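Local atomic coordinates of putative uncharacterized protein (PDB entry 3TBN), a protein that binds two [2Fe-2S] clusters in CDGSH-type iron-sulfur motifs, although its cellular role is not established. Residues P12-A18 and C69-A73; P19-T23 and A40-C44; A26-W32 and P55-D61. All coordinates share one frame; numbering follows the deposited sequence.

Contact 1 lies nearest the middle of the chain and is partly buried, whereas contacts 2 and 3 are surface contacts. It joins two loops beside one [2Fe-2S] cluster, mainly through backbone hydrogen bonds to a single carbonyl. Contact 3 also relies on backbone bonding, but in a regular antiparallel ladder between strands 30-32 and 56-58 that ends at the other cluster. Contact 2 has no hydrogen bond across it and packs strand 20-23 on the loop 40-44 through rings and aliphatic carbons; this loop carries a cysteine ligand of the same cluster that contact 3 approaches. The loop 40-44 touches elements of both other contacts, and so connects the two cluster regions.

Contact 1. Residues P12-A18 and C69-A73; sequences PVIAQKA and CGCKA. With FES (Fe2/s2 (inorganic) cluster), chain C.
This contact lies at one of the two CDGSH cluster sites, where Gly70, set between the iron ligands Cys69 and Cys71, receives Ala15 and Gln16 on its carbonyl. Cys69 SG and Cys71 SG each lie 2.4 Å from the same iron, FE2; Cys80 and His84 also belong to the site and probably ligate the other iron, as in the three-cysteine, one-histidine coordination of CDGSH proteins. Gly70 O accepts two backbone bonds that arrive differently. Ala15 N, 3.0 Å from Gly70 O, comes almost in line with the carbonyl, whereas Gln16 N, 3.2 Å from Gly70 O, stands 64° out of its plane. Gly70 CA makes a CA-H...O contact of 3.5 Å with Ala18 O, and a beta carbon would clash with that oxygen. Ala18 O is also held by Gln16 NE2 at 3.1 Å, the acceptor lying close to the amide plane. With chi1 at -48°, Lys72 CG stands anti to its carbonyl carbon and 3.3 Å from Val13 O; a further bend at chi2 turns the chain toward Cys69 O. Lys72 NZ bonds to Cys69 O at 3.0 Å, in the carbonyl plane, and also to Cys33 O and Gln41 OE1. Three oxygens thus grip this ammonium, two from cysteines of different clusters, tying both cysteine loops together; its positive charge is likely to offset some of the clusters' negative charge.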
loop_
_atom_site.group_PDB
_atom_site.type_symbol
_atom_site.label_atom_id
_atom_site.label_comp_id
_atom_site.label_asym_id
_atom_site.label_seq_id
_atom_site.Cartn_x
_atom_site.Cartn_y
_atom_site.Cartn_z
ATOM N N PRO A 12 -9.994 -0.807 2.378
ATOM C CA PRO A 12 -8.656 -1.320 2.677
ATOM C C PRO A 12 -8.548 -1.668 4.157
ATOM O O PRO A 12 -9.259 -1.092 4.988
ATOM C CB PRO A 12 -7.740 -0.134 2.344
ATOM C CG PRO A 12 -8.538 0.727 1.412
ATOM C CD PRO A 12 -9.961 0.567 1.856
ATOM N N VAL A 13 -7.679 -2.619 4.475
ATOM C CA VAL A 13 -7.278 -2.849 5.849
ATOM C C VAL A 13 -5.814 -2.476 6.002
ATOM O O VAL A 13 -5.039 -2.480 5.043
ATOM C CB VAL A 13 -7.496 -4.307 6.296
ATOM C CG1 VAL A 13 -8.978 -4.645 6.293
ATOM C CG2 VAL A 13 -6.712 -5.266 5.418
ATOM N N ILE A 14 -5.457 -2.118 7.222
ATOM C CA ILE A 14 -4.072 -1.902 7.585
ATOM C C ILE A 14 -3.313 -3.217 7.469
ATOM O O ILE A 14 -3.773 -4.239 7.971
ATOM C CB ILE A 14 -3.991 -1.408 9.044
ATOM C CG1 ILE A 14 -4.657 -0.037 9.188
ATOM C CG2 ILE A 14 -2.551 -1.357 9.520
ATOM C CD1 ILE A 14 -4.906 0.366 10.631
ATOM N N ALA A 15 -2.165 -3.208 6.797
ATOM C CA ALA A 15 -1.241 -4.330 6.912
ATOM C C ALA A 15 -0.399 -4.125 8.170
ATOM O O ALA A 15 -0.379 -4.972 9.057
ATOM C CB ALA A 15 -0.371 -4.461 5.671
ATOM N N GLN A 16 0.268 -2.981 8.256
ATOM C CA GLN A 16 0.906 -2.540 9.494
ATOM C C GLN A 16 0.920 -1.017 9.485
ATOM O O GLN A 16 0.923 -0.409 8.417
ATOM C CB GLN A 16 2.329 -3.094 9.611
ATOM C CG GLN A 16 3.225 -2.678 8.463
ATOM C CD GLN A 16 4.648 -3.193 8.577
ATOM O OE1 GLN A 16 4.903 -4.262 9.134
ATOM N NE2 GLN A 16 5.585 -2.433 8.028
ATOM N N LYS A 17 0.905 -0.401 10.667
ATOM C CA LYS A 17 0.955 1.055 10.763
ATOM C C LYS A 17 2.399 1.533 10.732
ATOM O O LYS A 17 2.893 2.160 11.672
ATOM C CB LYS A 17 0.234 1.547 12.016
ATOM C CG LYS A 17 -1.263 1.299 11.963
ATOM C CD LYS A 17 -2.015 2.159 12.954
ATOM C CE LYS A 17 -1.669 1.770 14.372
ATOM N NZ LYS A 17 -2.435 2.572 15.364
ATOM N N ALA A 18 3.064 1.219 9.626
ATOM C CA ALA A 18 4.463 1.558 9.415
ATOM C C ALA A 18 4.809 1.205 7.981
ATOM O O ALA A 18 4.232 0.279 7.407
ATOM C CB ALA A 18 5.350 0.781 10.372
ATOM N N CYS A 69 3.816 2.362 1.588
ATOM C CA CYS A 69 2.828 2.486 2.646
ATOM C C CYS A 69 2.296 1.113 3.072
ATOM O O CYS A 69 1.871 0.310 2.240
ATOM C CB CYS A 69 1.693 3.392 2.167
ATOM S SG CYS A 69 0.261 3.496 3.266
ATOM N N GLY A 70 2.348 0.849 4.374
ATOM C CA GLY A 70 1.815 -0.372 4.950
ATOM C C GLY A 70 0.413 -0.227 5.525
ATOM O O GLY A 70 -0.312 -1.215 5.639
ATOM N N CYS A 71 0.031 0.994 5.895
ATOM C CA CYS A 71 -1.257 1.235 6.546
ATOM C C CYS A 71 -2.393 1.364 5.538
ATOM O O CYS A 71 -3.565 1.236 5.901
ATOM C CB CYS A 71 -1.197 2.490 7.433
ATOM S SG CYS A 71 -1.155 4.076 6.549
ATOM N N LYS A 72 -2.020 1.625 4.286
ATOM C CA LYS A 72 -2.917 1.773 3.135
ATOM C C LYS A 72 -3.727 3.074 3.138
ATOM O O LYS A 72 -4.611 3.257 2.303
ATOM C CB LYS A 72 -3.809 0.537 2.967
ATOM C CG LYS A 72 -3.033 -0.785 3.023
ATOM C CD LYS A 72 -1.770 -0.760 2.164
ATOM C CE LYS A 72 -1.028 -2.091 2.212
ATOM N NZ LYS A 72 0.251 -2.042 1.445
ATOM N N ALA A 73 -3.378 3.992 4.036
ATOM C CA ALA A 73 -4.087 5.262 4.153
ATOM C C ALA A 73 -3.278 6.477 3.676
ATOM O O ALA A 73 -3.744 7.604 3.791
ATOM C CB ALA A 73 -4.549 5.470 5.589
HETATM FE FE1 FES C . 3.087 5.546 6.449
HETATM FE FE2 FES C . 0.884 4.369 5.370
HETATM S S1 FES C . 2.620 3.364 6.337
HETATM S S2 FES C . 1.378 6.533 5.420
#

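Contact 2. Residues P19-T23 and A40-C44; sequences PYPVT and AQPFC. With FES (Fe2/s2 (inorganic) cluster), chain B.
A cis peptide bond joins Gln41 to Pro42, and Tyr20 packs against both residues on either side of it. Gln41 CB lies over one face of the Tyr20 ring, in a CH-pi contact 3.8 Å from its centroid and 29° off the normal. The methylene is displaced toward the hydroxyl end, since Gln41 CB comes within 3.3 Å of Tyr20 CZ. Pro42 takes the other end of the side chain: Pro42 CG meets Tyr20 CB at 3.7 Å. The same proline carbon is 3.9 Å from Val22 CG2. On its other flank Pro42 CG stands 3.8 Å above the plane of the Phe43 ring, over its centre, so the prolyl ring is clasped between that phenyl face and strand 20-23. Val22 puts its other branch, CG1, anti to the backbone N (chi1 -178°), and this methyl reaches the edge of the Phe43 ring, 3.9 Å from CZ. No hydrogen bond crosses; the fit is one of shape and apolar surface. At the far end of the loop Cys44 SG binds FE1, an iron shared with His48. Strand 20-24 pairs with strand 64-68, whose Phe68 touches Val22 and Pro42 and meets Phe43 edge-to-face, while a backbone bond from Cys44 fastens the loop to His31 of strand 30-32.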
loop_
_atom_site.group_PDB
_atom_site.type_symbol
_atom_site.label_atom_id
_atom_site.label_comp_id
_atom_site.label_asym_id
_atom_site.label_seq_id
_atom_site.Cartn_x
_atom_site.Cartn_y
_atom_site.Cartn_z
ATOM N N PRO A 19 5.760 1.932 7.388
ATOM C CA PRO A 19 6.132 1.639 6.005
ATOM C C PRO A 19 6.904 0.333 5.848
ATOM O O PRO A 19 7.459 -0.210 6.807
ATOM C CB PRO A 19 7.016 2.830 5.625
ATOM C CG PRO A 19 7.574 3.310 6.917
ATOM C CD PRO A 19 6.485 3.096 7.924
ATOM N N TYR A 20 6.921 -0.154 4.613
ATOM C CA TYR A 20 7.735 -1.283 4.202
ATOM C C TYR A 20 8.868 -0.759 3.328
ATOM O O TYR A 20 8.659 -0.449 2.154
ATOM C CB TYR A 20 6.903 -2.258 3.378
ATOM C CG TYR A 20 5.899 -3.075 4.159
ATOM C CD1 TYR A 20 6.270 -4.269 4.757
ATOM C CD2 TYR A 20 4.573 -2.672 4.269
ATOM C CE1 TYR A 20 5.354 -5.035 5.459
ATOM C CE2 TYR A 20 3.649 -3.434 4.965
ATOM C CZ TYR A 20 4.042 -4.614 5.556
ATOM O OH TYR A 20 3.116 -5.365 6.245
ATOM N N PRO A 21 10.079 -0.651 3.884
ATOM C CA PRO A 21 11.208 -0.201 3.069
ATOM C C PRO A 21 11.621 -1.297 2.107
ATOM O O PRO A 21 11.744 -2.457 2.507
ATOM C CB PRO A 21 12.317 0.050 4.100
ATOM C CG PRO A 21 11.652 -0.009 5.443
ATOM C CD PRO A 21 10.464 -0.889 5.281
ATOM N N VAL A 22 11.834 -0.936 0.852
ATOM C CA VAL A 22 12.272 -1.899 -0.145
ATOM C C VAL A 22 13.286 -1.227 -1.049
ATOM O O VAL A 22 13.056 -0.123 -1.530
ATOM C CB VAL A 22 11.105 -2.408 -1.014
ATOM C CG1 VAL A 22 11.612 -3.440 -2.011
ATOM C CG2 VAL A 22 9.993 -2.990 -0.149
ATOM N N THR A 23 14.416 -1.885 -1.268
ATOM C CA THR A 23 15.385 -1.414 -2.242
ATOM C C THR A 23 14.816 -1.705 -3.619
ATOM O O THR A 23 14.489 -2.850 -3.923
ATOM C CB THR A 23 16.736 -2.116 -2.057
ATOM O OG1 THR A 23 17.214 -1.869 -0.729
ATOM C CG2 THR A 23 17.747 -1.599 -3.069
ATOM N N ALA A 40 2.256 -10.838 0.714
ATOM C CA ALA A 40 3.621 -10.496 0.325
ATOM C C ALA A 40 3.819 -8.979 0.384
ATOM O O ALA A 40 4.338 -8.376 -0.554
ATOM C CB ALA A 40 3.924 -11.030 -1.071
ATOM N N GLN A 41 3.402 -8.363 1.485
ATOM C CA GLN A 41 3.465 -6.911 1.601
ATOM C C GLN A 41 4.887 -6.423 1.358
ATOM O O GLN A 41 5.847 -7.053 1.793
ATOM C CB GLN A 41 3.017 -6.468 2.990
ATOM C CG GLN A 41 1.541 -6.665 3.262
ATOM C CD GLN A 41 0.672 -5.784 2.395
ATOM O OE1 GLN A 41 1.068 -4.693 2.000
ATOM N NE2 GLN A 41 -0.532 -6.256 2.100
ATOM N N PRO A 42 5.036 -5.263 0.711
ATOM C CA PRO A 42 3.985 -4.319 0.320
ATOM C C PRO A 42 3.409 -4.541 -1.079
ATOM O O PRO A 42 2.746 -3.643 -1.589
ATOM C CB PRO A 42 4.722 -2.982 0.361
ATOM C CG PRO A 42 6.102 -3.337 -0.089
ATOM C CD PRO A 42 6.382 -4.686 0.525
ATOM N N PHE A 43 3.656 -5.698 -1.684
ATOM C CA PHE A 43 3.297 -5.920 -3.080
ATOM C C PHE A 43 2.033 -6.743 -3.245
ATOM O O PHE A 43 1.743 -7.621 -2.447
ATOM C CB PHE A 43 4.474 -6.569 -3.802
ATOM C CG PHE A 43 5.732 -5.780 -3.660
ATOM C CD1 PHE A 43 6.817 -6.273 -2.949
ATOM C CD2 PHE A 43 5.807 -4.500 -4.182
ATOM C CE1 PHE A 43 7.969 -5.508 -2.801
ATOM C CE2 PHE A 43 6.948 -3.738 -4.030
ATOM C CZ PHE A 43 8.027 -4.242 -3.340
ATOM N N CYS A 44 1.295 -6.439 -4.304
ATOM C CA CYS A 44 0.058 -7.126 -4.639
ATOM C C CYS A 44 0.303 -8.598 -4.922
ATOM O O CYS A 44 1.240 -8.938 -5.633
ATOM C CB CYS A 44 -0.536 -6.454 -5.876
ATOM S SG CYS A 44 -2.056 -7.184 -6.527
HETATM FE FE1 FES B . -3.676 -6.660 -4.916
HETATM FE FE2 FES B . -3.817 -5.851 -2.340
HETATM S S1 FES B . -3.393 -7.894 -3.087
HETATM S S2 FES B . -4.024 -4.578 -4.158
#

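Contact 3. Residues A26-W32 and P55-D61; sequences AGKTYHW and PVAYTPD. With FES (Fe2/s2 (inorganic) cluster), chain B.
Tyr30 and Tyr58 form a hydrogen-bonded pair in which both backbone groups of each residue are used. Tyr30 N reaches Tyr58 O at 2.8 Å and almost straight (177°), while the return bond from Tyr58 N to Tyr30 O is more bent (146°). Trp32 and Val56 repeat the pattern: Trp32 N lies 2.9 Å from Val56 O, and Val56 N meets a lone pair of Trp32 O at 3.0 Å. Between them His31 and Ala57 form the non-hydrogen-bonded pair. These residues make a two-stranded antiparallel sheet that brackets the cluster loop of a CDGSH motif, Pro55 at its end approaching the cluster sulfide S2. Beyond the strands, Gly27 N bonds to Pro60 O at 2.9 Å. Thr29 OG1 and Thr59 OG1 share a 2.8 Å hydrogen bond; with chi1 at -57°, Thr29 holds its hydroxyl anti to its carbonyl carbon, where Thr59 OG1 can meet it. A valine in place of Thr29 would probably leave the Thr59 hydroxyl without this hydrogen-bonding partner just beyond the paired strands. On the face bearing Tyr30 and Trp32, Val56 CG2 packs 3.7 Å from Trp32 CE3, at the indole edge. The indole NE1 is satisfied by Cys69 O, Tyr30 OH by Glu25 N, and Lys28 NZ by a salt bridge to Glu25.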
loop_
_atom_site.group_PDB
_atom_site.type_symbol
_atom_site.label_atom_id
_atom_site.label_comp_id
_atom_site.label_asym_id
_atom_site.label_seq_id
_atom_site.Cartn_x
_atom_site.Cartn_y
_atom_site.Cartn_z
ATOM N N ALA A 26 15.930 0.826 -10.722
ATOM C CA ALA A 26 15.502 1.823 -11.692
ATOM C C ALA A 26 14.798 1.174 -12.879
ATOM O O ALA A 26 15.283 0.198 -13.454
ATOM C CB ALA A 26 16.694 2.634 -12.167
ATOM N N GLY A 27 13.644 1.726 -13.240
ATOM C CA GLY A 27 12.933 1.315 -14.432
ATOM C C GLY A 27 12.085 0.062 -14.299
ATOM O O GLY A 27 11.398 -0.299 -15.252
ATOM N N LYS A 28 12.135 -0.610 -13.151
ATOM C CA LYS A 28 11.300 -1.784 -12.927
ATOM C C LYS A 28 9.984 -1.350 -12.298
ATOM O O LYS A 28 9.962 -0.464 -11.452
ATOM C CB LYS A 28 12.020 -2.792 -12.027
ATOM C CG LYS A 28 11.203 -4.039 -11.727
ATOM C CD LYS A 28 12.048 -5.132 -11.102
ATOM C CE LYS A 28 12.903 -5.827 -12.147
ATOM N NZ LYS A 28 13.633 -6.979 -11.565
ATOM N N THR A 29 8.885 -1.959 -12.728
ATOM C CA THR A 29 7.573 -1.620 -12.203
ATOM C C THR A 29 7.194 -2.541 -11.046
ATOM O O THR A 29 7.215 -3.766 -11.173
ATOM C CB THR A 29 6.504 -1.697 -13.300
ATOM O OG1 THR A 29 6.868 -0.832 -14.386
ATOM C CG2 THR A 29 5.148 -1.286 -12.757
ATOM N N TYR A 30 6.859 -1.910 -9.924
ATOM C CA TYR A 30 6.393 -2.572 -8.712
ATOM C C TYR A 30 4.895 -2.346 -8.588
ATOM O O TYR A 30 4.383 -1.296 -8.961
ATOM C CB TYR A 30 7.127 -2.002 -7.484
ATOM C CG TYR A 30 8.612 -2.251 -7.562
ATOM C CD1 TYR A 30 9.184 -3.349 -6.935
ATOM C CD2 TYR A 30 9.434 -1.430 -8.324
ATOM C CE1 TYR A 30 10.536 -3.612 -7.047
ATOM C CE2 TYR A 30 10.788 -1.684 -8.438
ATOM C CZ TYR A 30 11.330 -2.778 -7.802
ATOM O OH TYR A 30 12.674 -3.028 -7.930
ATOM N N HIS A 31 4.193 -3.331 -8.056
ATOM C CA HIS A 31 2.748 -3.246 -7.935
ATOM C C HIS A 31 2.389 -3.256 -6.464
ATOM O O HIS A 31 2.436 -4.287 -5.800
ATOM C CB HIS A 31 2.101 -4.385 -8.716
ATOM C CG HIS A 31 2.509 -4.396 -10.154
ATOM N ND1 HIS A 31 1.854 -3.656 -11.113
ATOM C CD2 HIS A 31 3.545 -4.996 -10.785
ATOM C CE1 HIS A 31 2.447 -3.828 -12.281
ATOM N NE2 HIS A 31 3.476 -4.636 -12.108
ATOM N N TRP A 32 2.097 -2.070 -5.948
ATOM C CA TRP A 32 1.818 -1.872 -4.535
ATOM C C TRP A 32 0.428 -2.355 -4.173
ATOM O O TRP A 32 -0.546 -2.035 -4.859
ATOM C CB TRP A 32 1.929 -0.384 -4.227
ATOM C CG TRP A 32 1.580 0.004 -2.826
ATOM C CD1 TRP A 32 2.296 -0.265 -1.701
ATOM C CD2 TRP A 32 0.441 0.766 -2.405
ATOM N NE1 TRP A 32 1.677 0.280 -0.602
ATOM C CE2 TRP A 32 0.534 0.918 -1.007
ATOM C CE3 TRP A 32 -0.647 1.332 -3.075
ATOM C CZ2 TRP A 32 -0.417 1.623 -0.267
ATOM C CZ3 TRP A 32 -1.594 2.025 -2.337
ATOM C CH2 TRP A 32 -1.472 2.165 -0.949
ATOM N N PRO A 55 -4.266 -2.681 -7.273
ATOM C CA PRO A 55 -2.896 -2.260 -6.978
ATOM C C PRO A 55 -2.511 -0.971 -7.692
ATOM O O PRO A 55 -3.181 -0.548 -8.642
ATOM C CB PRO A 55 -2.058 -3.434 -7.487
ATOM C CG PRO A 55 -2.892 -4.052 -8.559
ATOM C CD PRO A 55 -4.302 -3.921 -8.065
ATOM N N VAL A 56 -1.427 -0.359 -7.224
ATOM C CA VAL A 56 -0.895 0.847 -7.834
ATOM C C VAL A 56 0.502 0.565 -8.377
ATOM O O VAL A 56 1.386 0.125 -7.651
ATOM C CB VAL A 56 -0.823 1.998 -6.819
ATOM C CG1 VAL A 56 -0.197 3.236 -7.452
ATOM C CG2 VAL A 56 -2.206 2.315 -6.274
ATOM N N ALA A 57 0.688 0.812 -9.668
ATOM C CA ALA A 57 1.977 0.611 -10.312
ATOM C C ALA A 57 2.927 1.747 -9.958
ATOM O O ALA A 57 2.538 2.917 -9.949
ATOM C CB ALA A 57 1.798 0.516 -11.818
ATOM N N TYR A 58 4.179 1.396 -9.690
ATOM C CA TYR A 58 5.197 2.355 -9.292
ATOM C C TYR A 58 6.492 1.985 -9.992
ATOM O O TYR A 58 7.007 0.891 -9.805
ATOM C CB TYR A 58 5.394 2.311 -7.776
ATOM C CG TYR A 58 6.531 3.169 -7.272
ATOM C CD1 TYR A 58 6.390 4.543 -7.151
ATOM C CD2 TYR A 58 7.743 2.601 -6.904
ATOM C CE1 TYR A 58 7.430 5.328 -6.690
ATOM C CE2 TYR A 58 8.783 3.375 -6.442
ATOM C CZ TYR A 58 8.623 4.736 -6.336
ATOM O OH TYR A 58 9.662 5.508 -5.872
ATOM N N THR A 59 7.013 2.900 -10.802
ATOM C CA THR A 59 8.244 2.659 -11.538
ATOM C C THR A 59 9.242 3.750 -11.179
ATOM O O THR A 59 9.120 4.880 -11.644
ATOM C CB THR A 59 8.006 2.684 -13.056
ATOM O OG1 THR A 59 6.931 1.798 -13.391
ATOM C CG2 THR A 59 9.267 2.269 -13.802
ATOM N N PRO A 60 10.226 3.427 -10.331
ATOM C CA PRO A 60 11.170 4.466 -9.913
ATOM C C PRO A 60 12.132 4.851 -11.024
ATOM O O PRO A 60 12.528 4.007 -11.825
ATOM C CB PRO A 60 11.917 3.814 -8.746
ATOM C CG PRO A 60 11.827 2.351 -9.013
ATOM C CD PRO A 60 10.509 2.127 -9.695
ATOM N N ASP A 61 12.495 6.129 -11.066
ATOM C CA ASP A 61 13.433 6.637 -12.060
ATOM C C ASP A 61 14.853 6.164 -11.767
ATOM O O ASP A 61 15.653 5.961 -12.681
ATOM C CB ASP A 61 13.404 8.169 -12.087
ATOM C CG ASP A 61 12.086 8.722 -12.595
ATOM O OD1 ASP A 61 11.502 8.124 -13.523
ATOM O OD2 ASP A 61 11.636 9.762 -12.068
HETATM FE FE1 FES B . -3.676 -6.660 -4.916
HETATM FE FE2 FES B . -3.817 -5.851 -2.340
HETATM S S1 FES B . -3.393 -7.894 -3.087
HETATM S S2 FES B . -4.024 -4.578 -4.158
#